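Local coordinates for oligopeptide-binding protein oppA (Lactococcus lactis, PDB 3DRF), which captures oligopeptides in a voluminous closing cavity for uptake by the OppABCDF ABC transporter, which is essential for importing peptides longer than three residues and for growth in milk, at residues D42-K46 with M448-S452; Y301-Y307 with D467-W473; Q48-L53 with D207-S211; T260-V264 with M278-Q282; T254-V258 with K271-N276. Residue numbers count along the deposited sequence, not the author numbering.

Contact 1. Residues D42-K46 with M448-S452; sequences DSPMK and MEFNS
How a loop can dock on the start of a helix is illustrated by residues 42-46, an irregular, mostly extended run that meets 448-452, where a helix begins at Phe450. The closest CA atoms, those of Ser43 and Phe450, lie 6.3 Å apart. Glu449 occupies the N-cap position. With chi1 t and chi2 near -89° its carboxylate folds back over the first turn, OE1 accepting from Ser452 N (2.8 Å) and OE2 from Asn451 N (3.0 Å). Ser43, chi1 m, aims its hydroxyl at this cap: OG donates to Glu449 OE2 at 2.5 Å and stands 3.4 Å from Phe450 CB. Asn451, also m with chi2 near -26°, reaches across so that ND2 donates almost linearly to Pro44 O (3.1 Å). Lys46, m then t through chi1 and chi2, lays its CD 3.4 Å from Asn451 OD1. Two waters complete the seam. Water 1 donates to Ser43 OG (2.8 Å) and accepts from Phe450 N (3.0 Å), while water 2 donates to both Pro44 O (2.9 Å) and Asn451 OD1 (2.8 Å). The CA-CB bond of Met45 points away from 448-452, its side chain packing on helix 57-62, and Phe450, chi1 t, packs on the backbone of the bound peptide. Such a polar, water-lined join between loop and helix N-terminus beside the ligand is consistent with the closed cleft of a Venus fly-trap binding protein.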
# COMPACT_ATOMS: atom_id res chain seq x y z
N ASP A 42 8.49 13.54 5.18
CA ASP A 42 9.86 14.05 5.16
C ASP A 42 10.52 14.00 3.75
O ASP A 42 11.52 14.59 3.52
CB ASP A 42 10.73 13.32 6.22
CG ASP A 42 10.35 13.73 7.66
OD1 ASP A 42 10.05 14.86 7.81
OD2 ASP A 42 10.25 12.89 8.52
N SER A 43 9.90 13.26 2.85
CA SER A 43 10.34 13.22 1.45
C SER A 43 9.46 14.07 0.53
O SER A 43 8.31 14.26 0.78
CB SER A 43 10.28 11.78 0.93
OG SER A 43 11.25 10.97 1.53
N PRO A 44 10.01 14.55 -0.56
CA PRO A 44 9.23 15.28 -1.55
C PRO A 44 8.06 14.43 -2.09
O PRO A 44 8.16 13.24 -2.28
CB PRO A 44 10.25 15.56 -2.68
CG PRO A 44 11.55 15.47 -2.05
CD PRO A 44 11.43 14.48 -0.92
N MET A 45 6.97 15.11 -2.37
CA MET A 45 5.83 14.53 -3.05
C MET A 45 6.26 13.99 -4.44
O MET A 45 7.01 14.59 -5.12
CB MET A 45 4.82 15.68 -3.22
CG MET A 45 3.56 15.24 -3.88
SD MET A 45 2.43 16.61 -4.21
CE MET A 45 3.27 17.50 -5.59
N LYS A 46 5.73 12.86 -4.81
CA LYS A 46 5.94 12.27 -6.14
C LYS A 46 4.58 12.29 -6.83
O LYS A 46 3.80 11.38 -6.73
CB LYS A 46 6.47 10.84 -6.04
CG LYS A 46 7.86 10.78 -5.55
CD LYS A 46 8.30 9.34 -5.46
CE LYS A 46 8.11 8.52 -6.81
NZ LYS A 46 8.91 9.06 -7.84
N MET A 448 17.60 5.44 5.72
CA MET A 448 17.40 5.60 4.29
C MET A 448 16.17 6.48 4.00
O MET A 448 15.12 6.25 4.51
CB MET A 448 17.21 4.20 3.65
CG MET A 448 17.24 4.25 2.10
SD MET A 448 17.24 2.62 1.33
CE MET A 448 18.92 2.09 1.71
N GLU A 449 16.36 7.46 3.15
CA GLU A 449 15.26 8.36 2.69
C GLU A 449 14.17 7.54 1.92
O GLU A 449 14.46 6.61 1.21
CB GLU A 449 15.87 9.46 1.78
CG GLU A 449 14.85 10.52 1.28
CD GLU A 449 14.17 10.16 -0.02
OE1 GLU A 449 14.78 9.46 -0.83
OE2 GLU A 449 13.06 10.59 -0.20
N PHE A 450 12.93 7.92 2.15
CA PHE A 450 11.79 7.12 1.70
C PHE A 450 11.69 6.86 0.16
O PHE A 450 11.56 5.76 -0.24
CB PHE A 450 10.48 7.71 2.22
CG PHE A 450 9.24 6.96 1.73
CD1 PHE A 450 8.91 5.68 2.20
CD2 PHE A 450 8.41 7.54 0.81
CE1 PHE A 450 7.74 5.03 1.72
CE2 PHE A 450 7.26 6.89 0.37
CZ PHE A 450 6.94 5.65 0.82
N ASN A 451 11.79 7.92 -0.64
CA ASN A 451 11.70 7.73 -2.09
C ASN A 451 12.85 6.83 -2.60
O ASN A 451 12.61 6.00 -3.41
CB ASN A 451 11.66 9.10 -2.84
CG ASN A 451 10.39 9.91 -2.57
OD1 ASN A 451 9.35 9.40 -2.26
ND2 ASN A 451 10.53 11.22 -2.70
N SER A 452 14.04 7.02 -2.07
CA SER A 452 15.19 6.16 -2.39
C SER A 452 14.91 4.70 -2.02
O SER A 452 15.19 3.78 -2.80
CB SER A 452 16.44 6.66 -1.66
OG SER A 452 16.89 7.89 -2.18
O HOH W 1 12.37 10.26 3.94
O HOH W 2 7.16 10.77 -1.24

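Contact 2. Residues Y301-Y307 with D467-W473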
# COMPACT_ATOMS: atom_id res chain seq x y z
N TYR A 301 -3.94 -1.05 7.76
CA TYR A 301 -2.46 -0.88 7.82
C TYR A 301 -1.79 -2.10 8.42
O TYR A 301 -2.29 -2.71 9.32
CB TYR A 301 -2.15 0.35 8.71
CG TYR A 301 -0.67 0.65 9.02
CD1 TYR A 301 0.04 1.55 8.28
CD2 TYR A 301 -0.02 0.04 10.09
CE1 TYR A 301 1.37 1.86 8.63
CE2 TYR A 301 1.26 0.33 10.41
CZ TYR A 301 1.94 1.24 9.67
OH TYR A 301 3.23 1.55 10.00
N ILE A 302 -0.58 -2.34 7.92
CA ILE A 302 0.35 -3.28 8.56
C ILE A 302 1.74 -2.76 8.33
O ILE A 302 2.09 -2.28 7.25
CB ILE A 302 0.21 -4.74 7.99
CG1 ILE A 302 1.08 -5.79 8.71
CG2 ILE A 302 0.52 -4.85 6.47
CD1 ILE A 302 0.69 -5.98 10.11
N SER A 303 2.55 -2.85 9.37
CA SER A 303 4.02 -2.78 9.23
C SER A 303 4.64 -4.16 9.50
O SER A 303 4.13 -4.91 10.23
CB SER A 303 4.67 -1.68 10.08
OG SER A 303 4.44 -1.96 11.48
N LEU A 304 5.78 -4.38 8.87
CA LEU A 304 6.42 -5.69 8.88
C LEU A 304 7.88 -5.56 8.53
O LEU A 304 8.30 -4.69 7.89
CB LEU A 304 5.70 -6.69 7.93
CG LEU A 304 5.91 -6.43 6.44
CD1 LEU A 304 5.35 -7.65 5.70
CD2 LEU A 304 5.20 -5.11 5.94
N MET A 305 8.62 -6.50 9.09
CA MET A 305 10.02 -6.61 8.80
C MET A 305 10.24 -7.67 7.68
O MET A 305 9.77 -8.77 7.74
CB MET A 305 10.73 -7.06 10.10
CG MET A 305 12.27 -7.18 9.96
SD MET A 305 13.13 -7.28 11.59
CE MET A 305 12.46 -8.85 12.23
N TYR A 306 10.98 -7.28 6.66
CA TYR A 306 11.31 -8.12 5.51
C TYR A 306 12.73 -8.65 5.57
O TYR A 306 13.63 -7.93 5.97
CB TYR A 306 11.26 -7.27 4.22
CG TYR A 306 9.85 -6.96 3.71
CD1 TYR A 306 9.21 -7.79 2.76
CD2 TYR A 306 9.15 -5.87 4.17
CE1 TYR A 306 7.94 -7.52 2.27
CE2 TYR A 306 7.88 -5.59 3.67
CZ TYR A 306 7.30 -6.41 2.74
OH TYR A 306 6.02 -6.10 2.31
N TYR A 307 12.90 -9.87 5.08
CA TYR A 307 14.23 -10.47 4.84
C TYR A 307 14.45 -10.59 3.32
O TYR A 307 13.59 -11.04 2.61
CB TYR A 307 14.29 -11.83 5.50
CG TYR A 307 14.13 -11.82 7.02
CD1 TYR A 307 14.88 -10.95 7.84
CD2 TYR A 307 13.21 -12.66 7.62
CE1 TYR A 307 14.74 -10.97 9.22
CE2 TYR A 307 13.06 -12.71 9.01
CZ TYR A 307 13.84 -11.85 9.78
OH TYR A 307 13.74 -11.89 11.14
N ASP A 467 19.89 -6.94 3.92
CA ASP A 467 19.37 -8.17 4.50
C ASP A 467 18.02 -8.05 5.21
O ASP A 467 17.20 -8.92 5.07
CB ASP A 467 20.41 -8.75 5.49
CG ASP A 467 21.74 -9.05 4.81
OD1 ASP A 467 21.70 -9.88 3.93
OD2 ASP A 467 22.74 -8.45 5.20
N ILE A 468 17.87 -6.98 5.99
CA ILE A 468 16.64 -6.74 6.78
C ILE A 468 16.20 -5.33 6.40
O ILE A 468 16.99 -4.45 6.27
CB ILE A 468 16.96 -6.74 8.30
CG1 ILE A 468 17.60 -8.08 8.75
CG2 ILE A 468 15.68 -6.45 9.16
CD1 ILE A 468 18.23 -7.96 10.20
N THR A 469 14.89 -5.13 6.24
CA THR A 469 14.31 -3.80 6.10
C THR A 469 12.92 -3.84 6.76
O THR A 469 12.43 -4.83 7.10
CB THR A 469 14.31 -3.29 4.62
OG1 THR A 469 14.07 -1.87 4.64
CG2 THR A 469 13.18 -3.93 3.83
N ASP A 470 12.34 -2.65 6.88
CA ASP A 470 10.98 -2.44 7.41
C ASP A 470 10.13 -1.85 6.31
O ASP A 470 10.55 -0.94 5.67
CB ASP A 470 11.01 -1.44 8.58
CG ASP A 470 11.88 -1.92 9.74
OD1 ASP A 470 11.69 -3.07 10.13
OD2 ASP A 470 12.69 -1.16 10.20
N GLY A 471 8.96 -2.44 6.10
CA GLY A 471 7.98 -1.89 5.19
C GLY A 471 6.70 -1.55 5.96
O GLY A 471 6.46 -1.98 7.05
N SER A 472 5.90 -0.69 5.37
CA SER A 472 4.58 -0.36 5.91
C SER A 472 3.63 -0.24 4.73
O SER A 472 4.04 0.22 3.65
CB SER A 472 4.60 0.97 6.69
OG SER A 472 5.40 0.88 7.86
N TRP A 473 2.38 -0.65 4.92
CA TRP A 473 1.39 -0.61 3.86
C TRP A 473 0.10 0.01 4.34
O TRP A 473 -0.42 -0.33 5.40
CB TRP A 473 1.05 -2.03 3.38
CG TRP A 473 2.19 -2.75 2.75
CD1 TRP A 473 3.04 -3.64 3.35
CD2 TRP A 473 2.61 -2.64 1.39
NE1 TRP A 473 3.97 -4.09 2.44
CE2 TRP A 473 3.72 -3.50 1.22
CE3 TRP A 473 2.15 -1.91 0.29
CZ2 TRP A 473 4.38 -3.64 -0.00
CZ3 TRP A 473 2.81 -2.05 -0.92
CH2 TRP A 473 3.91 -2.89 -1.05
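Trp473 and Leu304 form the apolar heart of this pair of strands, with Leu304 CD2 3.7 Å from Trp473 CD1 and Ile302 CG2 4.2 Å from the same CD1. Tyr306 shares their face; an ideal CB on Gly471 would fall only 2.8 Å from its CE2, so the bare backbone there accommodates the phenol. On the opposite face Met305 CG meets Ile468 CG2 (3.6 Å), and Tyr307 CD1 lies 4.1 Å from Ile468 CG1. Between these two faces runs a regular antiparallel ladder, its axes 4.6 Å apart at closest approach and at an angle of 149°. Ile302-Trp473, Leu304-Gly471 and Tyr306-Thr469 are hydrogen-bonded pairs, each closed by two backbone N-H...O bonds, the longest of them from Ile302 N to Trp473 O at 3.2 Å. One side-chain bond spans the strands as well: Trp473 NE1 donates to Tyr306 OH at 2.9 Å. At the polar edge, Tyr301 OH and Ser472 OG each bond to the backbone of the bound peptide, and Trp473 pairs with that peptide in an antiparallel ladder, so the ligand continues the sheet. Around the pair, strand 536-549 flanks 301-307 and strand 407-414 runs parallel to 468-473; helix 330-339 covers Met305 and Tyr307, and helix 482-485 packs on Leu304 and Trp473.

Contact 3. Residues Q48-L53 with D207-S211; sequences QWLSGL and DLASS
Interlocking leucines show how two loops, each shaped by a tight turn, can fit closely. Residues 48-50 are extended to turn-like and pass into a short 3-10 turn at 51-53, closed by Leu53 N to Leu50 O (3.1 Å). Facing it, Leu208 to Ser211 make a type I beta turn with Ser211 N to Leu208 O at 3.2 Å. The nearest CA atoms are those of Leu53 and Ala209, 6.7 Å apart. Leu208, chi1 t and chi2 p, is the bump: its CD2 enters the hollow between Leu50 and Leu53, both m, t, lying 3.7 Å from Leu50 CD1 and 4.1 Å from Leu53 CD1. In return Leu53 CD1 rests on Ala209, 4.0 Å from its CA and 4.1 Å from its CB. Within the fold, this joins the loop that follows strand 34-40 to the one leading into strand 224-230, two strands of the same mixed five-stranded sheet, and Leu200 of helix 197-200 packs on both Leu50 and Leu208. Beside the leucines, Gln48 approaches Ala209. Its chi1 t, chi2 p conformation bends the amide back so that OE1 accepts from Leu50 N (3.0 Å), while NE2 bonds to Thr214 OG1 and sits 3.1 Å from Ala209 O. Trp49 turns from the turn altogether, its NE1 donating to Thr215 O and its ring meeting Phe59 edge-to-face.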
# COMPACT_ATOMS: atom_id res chain seq x y z
N GLN A 48 1.96 11.62 -9.30
CA GLN A 48 1.67 10.60 -10.37
C GLN A 48 0.18 10.33 -10.31
O GLN A 48 -0.31 9.73 -9.39
CB GLN A 48 2.47 9.31 -10.14
CG GLN A 48 2.17 8.22 -11.24
CD GLN A 48 2.09 8.85 -12.65
OE1 GLN A 48 1.07 8.90 -13.23
NE2 GLN A 48 3.23 9.27 -13.16
N TRP A 49 -0.54 10.83 -11.31
CA TRP A 49 -2.00 10.79 -11.27
C TRP A 49 -2.61 9.49 -11.77
O TRP A 49 -3.77 9.25 -11.61
CB TRP A 49 -2.56 12.03 -12.06
CG TRP A 49 -2.21 13.36 -11.32
CD1 TRP A 49 -1.09 14.09 -11.48
CD2 TRP A 49 -2.98 13.99 -10.30
NE1 TRP A 49 -1.13 15.18 -10.63
CE2 TRP A 49 -2.29 15.14 -9.90
CE3 TRP A 49 -4.23 13.71 -9.68
CZ2 TRP A 49 -2.78 16.03 -8.92
CZ3 TRP A 49 -4.69 14.57 -8.68
CH2 TRP A 49 -3.95 15.73 -8.32
N LEU A 50 -1.76 8.66 -12.36
CA LEU A 50 -2.19 7.31 -12.82
C LEU A 50 -1.90 6.28 -11.74
O LEU A 50 -0.80 6.09 -11.34
CB LEU A 50 -1.45 6.89 -14.11
CG LEU A 50 -1.62 7.80 -15.35
CD1 LEU A 50 -0.93 7.16 -16.55
CD2 LEU A 50 -3.14 8.08 -15.68
N SER A 51 -3.00 5.68 -11.25
CA SER A 51 -2.90 4.69 -10.17
C SER A 51 -1.87 3.61 -10.47
O SER A 51 -1.06 3.27 -9.62
CB SER A 51 -4.27 4.06 -9.92
OG SER A 51 -4.26 3.18 -8.81
N GLY A 52 -1.87 3.09 -11.69
CA GLY A 52 -1.02 1.97 -12.04
C GLY A 52 0.45 2.28 -11.90
O GLY A 52 1.27 1.39 -11.71
N LEU A 53 0.84 3.55 -12.03
CA LEU A 53 2.25 3.94 -12.00
C LEU A 53 2.70 4.55 -10.64
O LEU A 53 3.80 4.97 -10.51
CB LEU A 53 2.51 4.99 -13.10
CG LEU A 53 2.08 4.55 -14.54
CD1 LEU A 53 2.55 5.60 -15.60
CD2 LEU A 53 2.65 3.15 -14.93
N ASP A 207 8.08 7.06 -21.45
CA ASP A 207 8.10 8.49 -21.02
C ASP A 207 6.83 8.87 -20.18
O ASP A 207 6.72 9.93 -19.72
CB ASP A 207 8.11 9.41 -22.28
CG ASP A 207 9.38 9.29 -23.16
OD1 ASP A 207 10.35 8.92 -22.63
OD2 ASP A 207 9.24 9.65 -24.33
N LEU A 208 5.90 7.95 -20.06
CA LEU A 208 4.60 8.34 -19.49
C LEU A 208 4.64 8.77 -18.03
O LEU A 208 4.06 9.73 -17.69
CB LEU A 208 3.56 7.22 -19.70
CG LEU A 208 2.11 7.60 -19.27
CD1 LEU A 208 1.56 8.79 -20.09
CD2 LEU A 208 1.18 6.36 -19.43
N ALA A 209 5.41 8.07 -17.22
CA ALA A 209 5.48 8.39 -15.77
C ALA A 209 6.10 9.75 -15.52
O ALA A 209 5.80 10.36 -14.52
CB ALA A 209 6.29 7.30 -15.05
N SER A 210 7.03 10.16 -16.39
CA SER A 210 7.71 11.45 -16.21
C SER A 210 7.13 12.57 -17.09
O SER A 210 7.65 13.69 -17.10
CB SER A 210 9.20 11.31 -16.51
OG SER A 210 9.41 10.94 -17.86
N SER A 211 6.07 12.27 -17.81
CA SER A 211 5.44 13.30 -18.65
C SER A 211 4.70 14.35 -17.77
O SER A 211 4.10 14.00 -16.79
CB SER A 211 4.40 12.63 -19.60
OG SER A 211 3.61 13.62 -20.31

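Contact 4. Residues T260-V264 with M278-Q282; sequences TAKSV and MVSSQ
Thr260 opens the first segment and supplies the polar tie. Its backbone has helical angles, and its O accepts from Gln282 NE2 at 2.9 Å. The same oxygen receives a weak bond from Ser263 N (3.5 Å). With chi1 m, the threonine CG2 lies 3.9 Å from Val279 CG2 and 3.4 Å from Gln282 NE2, while OG1 bonds to Asp42 OD2. Ala261 and Lys262 point away from 278-282 as the chain turns into the helix that begins at Ser263. Ser263 faces the partner: its CB is 4.0 Å from Met278 CE and 4.1 Å from Gln282 OE1, and its OG bonds to Ser259 O. Val264, chi1 t, its CA 7.7 Å from Gln282 CA, adds looser packing, its CG2 4.3 Å from Gln282 CD and 4.5 Å from Met278 CE. The second segment is extended through Met278 and Val279 and then curls into a 3-10 turn, with Gln282 N to Val279 O at 3.2 Å. Met278 (m, t, p) brings CE up to the helix start, and Gln282 (m, t, chi3 near -12°) stretches its amide to Thr260. Gln40 NE2 binds both Ser263 OG and Gln282 OE1. The contact thus ties the helix of a beta-alpha-beta crossover to the chain leaving its second strand, which passes through helix 283-287 before strand 292-307 of the eight-stranded sheet, consistent with the lobe-to-lobe connections of periplasmic-type binding proteins.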
# COMPACT_ATOMS: atom_id res chain seq x y z
N THR A 260 7.90 16.07 9.42
CA THR A 260 7.55 15.62 10.75
C THR A 260 7.96 16.63 11.83
O THR A 260 7.19 16.88 12.76
CB THR A 260 8.19 14.26 11.00
OG1 THR A 260 7.92 13.42 9.87
CG2 THR A 260 7.64 13.64 12.26
N ALA A 261 9.12 17.25 11.67
CA ALA A 261 9.66 18.20 12.69
C ALA A 261 8.94 19.53 12.70
O ALA A 261 8.99 20.21 13.67
CB ALA A 261 11.16 18.42 12.43
N LYS A 262 8.24 19.86 11.63
CA LYS A 262 7.52 21.13 11.52
C LYS A 262 6.00 21.02 11.71
O LYS A 262 5.33 21.98 11.70
CB LYS A 262 7.86 21.85 10.20
CG LYS A 262 9.36 22.27 10.14
CD LYS A 262 9.75 22.93 8.84
CE LYS A 262 11.18 23.44 8.92
NZ LYS A 262 11.14 24.54 9.89
N SER A 263 5.50 19.81 11.88
CA SER A 263 4.05 19.59 11.89
C SER A 263 3.28 20.22 13.08
O SER A 263 2.30 20.85 12.87
CB SER A 263 3.72 18.09 11.82
OG SER A 263 4.02 17.58 10.52
N VAL A 264 3.73 19.98 14.29
CA VAL A 264 3.03 20.52 15.47
C VAL A 264 3.00 22.08 15.44
O VAL A 264 2.03 22.66 15.69
CB VAL A 264 3.63 19.93 16.82
CG1 VAL A 264 3.04 20.66 18.02
CG2 VAL A 264 3.36 18.43 16.86
N MET A 278 -0.08 11.94 10.27
CA MET A 278 0.81 12.25 11.39
C MET A 278 1.20 11.04 12.21
O MET A 278 0.39 10.20 12.45
CB MET A 278 0.19 13.32 12.31
CG MET A 278 0.10 14.68 11.63
SD MET A 278 -0.52 15.97 12.76
CE MET A 278 0.88 16.16 13.90
N VAL A 279 2.47 11.00 12.60
CA VAL A 279 3.05 9.88 13.34
C VAL A 279 2.42 9.75 14.76
O VAL A 279 2.03 10.71 15.39
CB VAL A 279 4.59 10.01 13.46
CG1 VAL A 279 5.26 9.70 12.10
CG2 VAL A 279 5.05 11.35 14.07
N SER A 280 2.39 8.53 15.24
CA SER A 280 1.82 8.22 16.54
C SER A 280 2.50 8.96 17.70
O SER A 280 1.85 9.29 18.68
CB SER A 280 1.90 6.71 16.79
OG SER A 280 1.09 5.99 15.87
N SER A 281 3.79 9.25 17.55
CA SER A 281 4.55 9.88 18.65
C SER A 281 4.10 11.33 18.95
O SER A 281 4.38 11.83 19.98
CB SER A 281 6.04 9.87 18.39
OG SER A 281 6.35 10.61 17.22
N GLN A 282 3.43 11.97 18.00
CA GLN A 282 2.92 13.33 18.19
C GLN A 282 1.50 13.44 18.70
O GLN A 282 0.99 14.49 18.87
CB GLN A 282 3.06 14.08 16.82
CG GLN A 282 4.53 14.31 16.41
CD GLN A 282 4.69 14.82 15.02
OE1 GLN A 282 3.78 14.82 14.24
NE2 GLN A 282 5.87 15.23 14.72

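Contact 5. Residues T254-V258 with K271-N276; sequences TYEVV and KYDIIN
Two tyrosines on opposite segments carry the polar bonds of this split beta-alpha-beta unit, in which strands 252-258 and 274-276 are joined through helix 263-268 and strand 34-40 lies between them, parallel to both. The shorter bond runs from Tyr272 OH to Glu256 OE1 at 2.5 Å; Glu256, chi1 m and chi2 t, extends toward a tyrosine ring set by chi1 m and chi2 near -66°. In the other, Asn276 ND2 (chi1 m) donates to Tyr255 OH at 3.1 Å, while Asn276 OD1 is held by Thr546 OG1. The CA-CB bond of Tyr255 points away, and its off-rotamer chi1 of -145° swings the phenol back. Two waters extend the polar network. Water 3 donates to Glu256 OE1 (2.8 Å) and accepts from Lys271 NZ (2.7 Å), bridging charges that are 4.5 Å apart between Glu256 OE1 and Lys271 NZ, beyond a salt bridge. Water 4 donates to Val257 O and Tyr272 OH, both at 2.8 Å. No backbone pairing links the segments: their end-to-end directions differ by 94°, and the nearest CA atoms, Val258 and Ile275, are 8.5 Å apart. Side chains therefore span the gap over Ala38 of the middle strand, which both Val258 and Tyr272 touch. Val258, chi1 p, sets its CB 4.0 Å from Tyr272 CE2, and its CG1 lies 4.2 Å from Ile275 CG2.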
# COMPACT_ATOMS: atom_id res chain seq x y z
N THR A 254 -5.72 23.84 -0.95
CA THR A 254 -4.30 23.68 -1.19
C THR A 254 -3.89 22.41 -0.40
O THR A 254 -4.36 22.15 0.70
CB THR A 254 -3.51 24.93 -0.77
OG1 THR A 254 -3.69 25.13 0.64
CG2 THR A 254 -4.03 26.11 -1.56
N TYR A 255 -3.05 21.61 -1.00
CA TYR A 255 -2.62 20.35 -0.37
C TYR A 255 -1.10 20.29 -0.50
O TYR A 255 -0.60 20.31 -1.59
CB TYR A 255 -3.30 19.14 -1.05
CG TYR A 255 -3.65 17.97 -0.12
CD1 TYR A 255 -2.82 17.55 0.87
CD2 TYR A 255 -4.82 17.31 -0.27
CE1 TYR A 255 -3.14 16.48 1.68
CE2 TYR A 255 -5.16 16.24 0.54
CZ TYR A 255 -4.31 15.85 1.52
OH TYR A 255 -4.66 14.83 2.35
N GLU A 256 -0.40 20.29 0.64
CA GLU A 256 1.05 20.45 0.69
C GLU A 256 1.71 19.33 1.48
O GLU A 256 1.13 18.88 2.42
CB GLU A 256 1.43 21.83 1.35
CG GLU A 256 0.83 23.06 0.69
CD GLU A 256 1.38 24.35 1.28
OE1 GLU A 256 1.99 24.40 2.33
OE2 GLU A 256 1.15 25.32 0.59
N VAL A 257 2.95 19.04 1.30
CA VAL A 257 3.66 18.21 2.27
C VAL A 257 4.20 19.10 3.39
O VAL A 257 4.42 20.30 3.19
CB VAL A 257 4.79 17.32 1.66
CG1 VAL A 257 4.18 16.21 0.77
CG2 VAL A 257 5.82 18.15 0.91
N VAL A 258 4.29 18.54 4.57
CA VAL A 258 4.90 19.16 5.75
C VAL A 258 5.75 18.15 6.51
O VAL A 258 5.39 16.98 6.62
CB VAL A 258 3.83 19.75 6.69
CG1 VAL A 258 2.95 18.64 7.25
CG2 VAL A 258 4.50 20.52 7.82
N LYS A 271 -1.27 27.16 10.19
CA LYS A 271 -0.80 27.05 8.82
C LYS A 271 -1.66 26.07 7.98
O LYS A 271 -1.85 26.28 6.81
CB LYS A 271 0.66 26.63 8.80
CG LYS A 271 1.37 26.58 7.42
CD LYS A 271 2.86 26.39 7.59
CE LYS A 271 3.57 26.03 6.30
NZ LYS A 271 3.62 27.15 5.48
N TYR A 272 -2.17 25.02 8.63
CA TYR A 272 -3.05 24.02 7.99
C TYR A 272 -4.32 23.84 8.78
O TYR A 272 -4.27 23.83 9.99
CB TYR A 272 -2.31 22.68 7.82
CG TYR A 272 -1.05 22.85 6.98
CD1 TYR A 272 -1.14 23.20 5.63
CD2 TYR A 272 0.21 22.65 7.50
CE1 TYR A 272 -0.04 23.34 4.88
CE2 TYR A 272 1.32 22.82 6.73
CZ TYR A 272 1.20 23.16 5.42
OH TYR A 272 2.29 23.34 4.62
N ASP A 273 -5.43 23.67 8.10
CA ASP A 273 -6.69 23.29 8.71
C ASP A 273 -6.72 21.82 9.10
O ASP A 273 -7.35 21.46 10.06
CB ASP A 273 -7.87 23.58 7.78
CG ASP A 273 -8.01 25.04 7.45
OD1 ASP A 273 -8.18 25.80 8.41
OD2 ASP A 273 -7.98 25.43 6.30
N ILE A 274 -6.07 20.99 8.30
CA ILE A 274 -6.08 19.52 8.48
C ILE A 274 -4.67 19.05 8.16
O ILE A 274 -4.12 19.51 7.21
CB ILE A 274 -7.06 18.89 7.47
CG1 ILE A 274 -8.51 19.39 7.69
CG2 ILE A 274 -6.97 17.36 7.51
CD1 ILE A 274 -9.48 18.92 6.67
N ILE A 275 -4.12 18.11 8.94
CA ILE A 275 -2.93 17.35 8.56
C ILE A 275 -3.18 15.85 8.67
O ILE A 275 -3.59 15.37 9.67
CB ILE A 275 -1.67 17.72 9.42
CG1 ILE A 275 -1.41 19.27 9.44
CG2 ILE A 275 -0.47 16.94 8.89
CD1 ILE A 275 -0.24 19.68 10.26
N ASN A 276 -2.97 15.17 7.56
CA ASN A 276 -3.10 13.70 7.46
C ASN A 276 -1.74 13.03 7.54
O ASN A 276 -0.75 13.60 7.20
CB ASN A 276 -3.83 13.35 6.14
CG ASN A 276 -5.30 13.76 6.19
OD1 ASN A 276 -5.99 13.39 7.11
ND2 ASN A 276 -5.73 14.55 5.23
O HOH W 3 1.68 26.87 3.64
O HOH W 4 5.00 22.68 4.52

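Contacts 4 and 5 share one crossover and lie 12 Å apart between centres: Ser263 OG packs 3.6 Å from Val258 CG1, and Ser263 O 3.8 Å from Ile275 CD1. Contact 1 joins them through Asp42 OD2, 2.8 Å from Thr260 OG1 in a probable hydrogen bond, and through Met45 CB, 4.1 Å from Val257 CG1. Contact 3 continues the loop of contact 1 in sequence, with centres 17 Å apart. Contact 2 lies in the eight-stranded mixed sheet, its nearest atoms about 6 Å from contact 1. Both those contacts reach the bound peptide, contact 2 by strand pairing and contact 1 through the packing of Phe450.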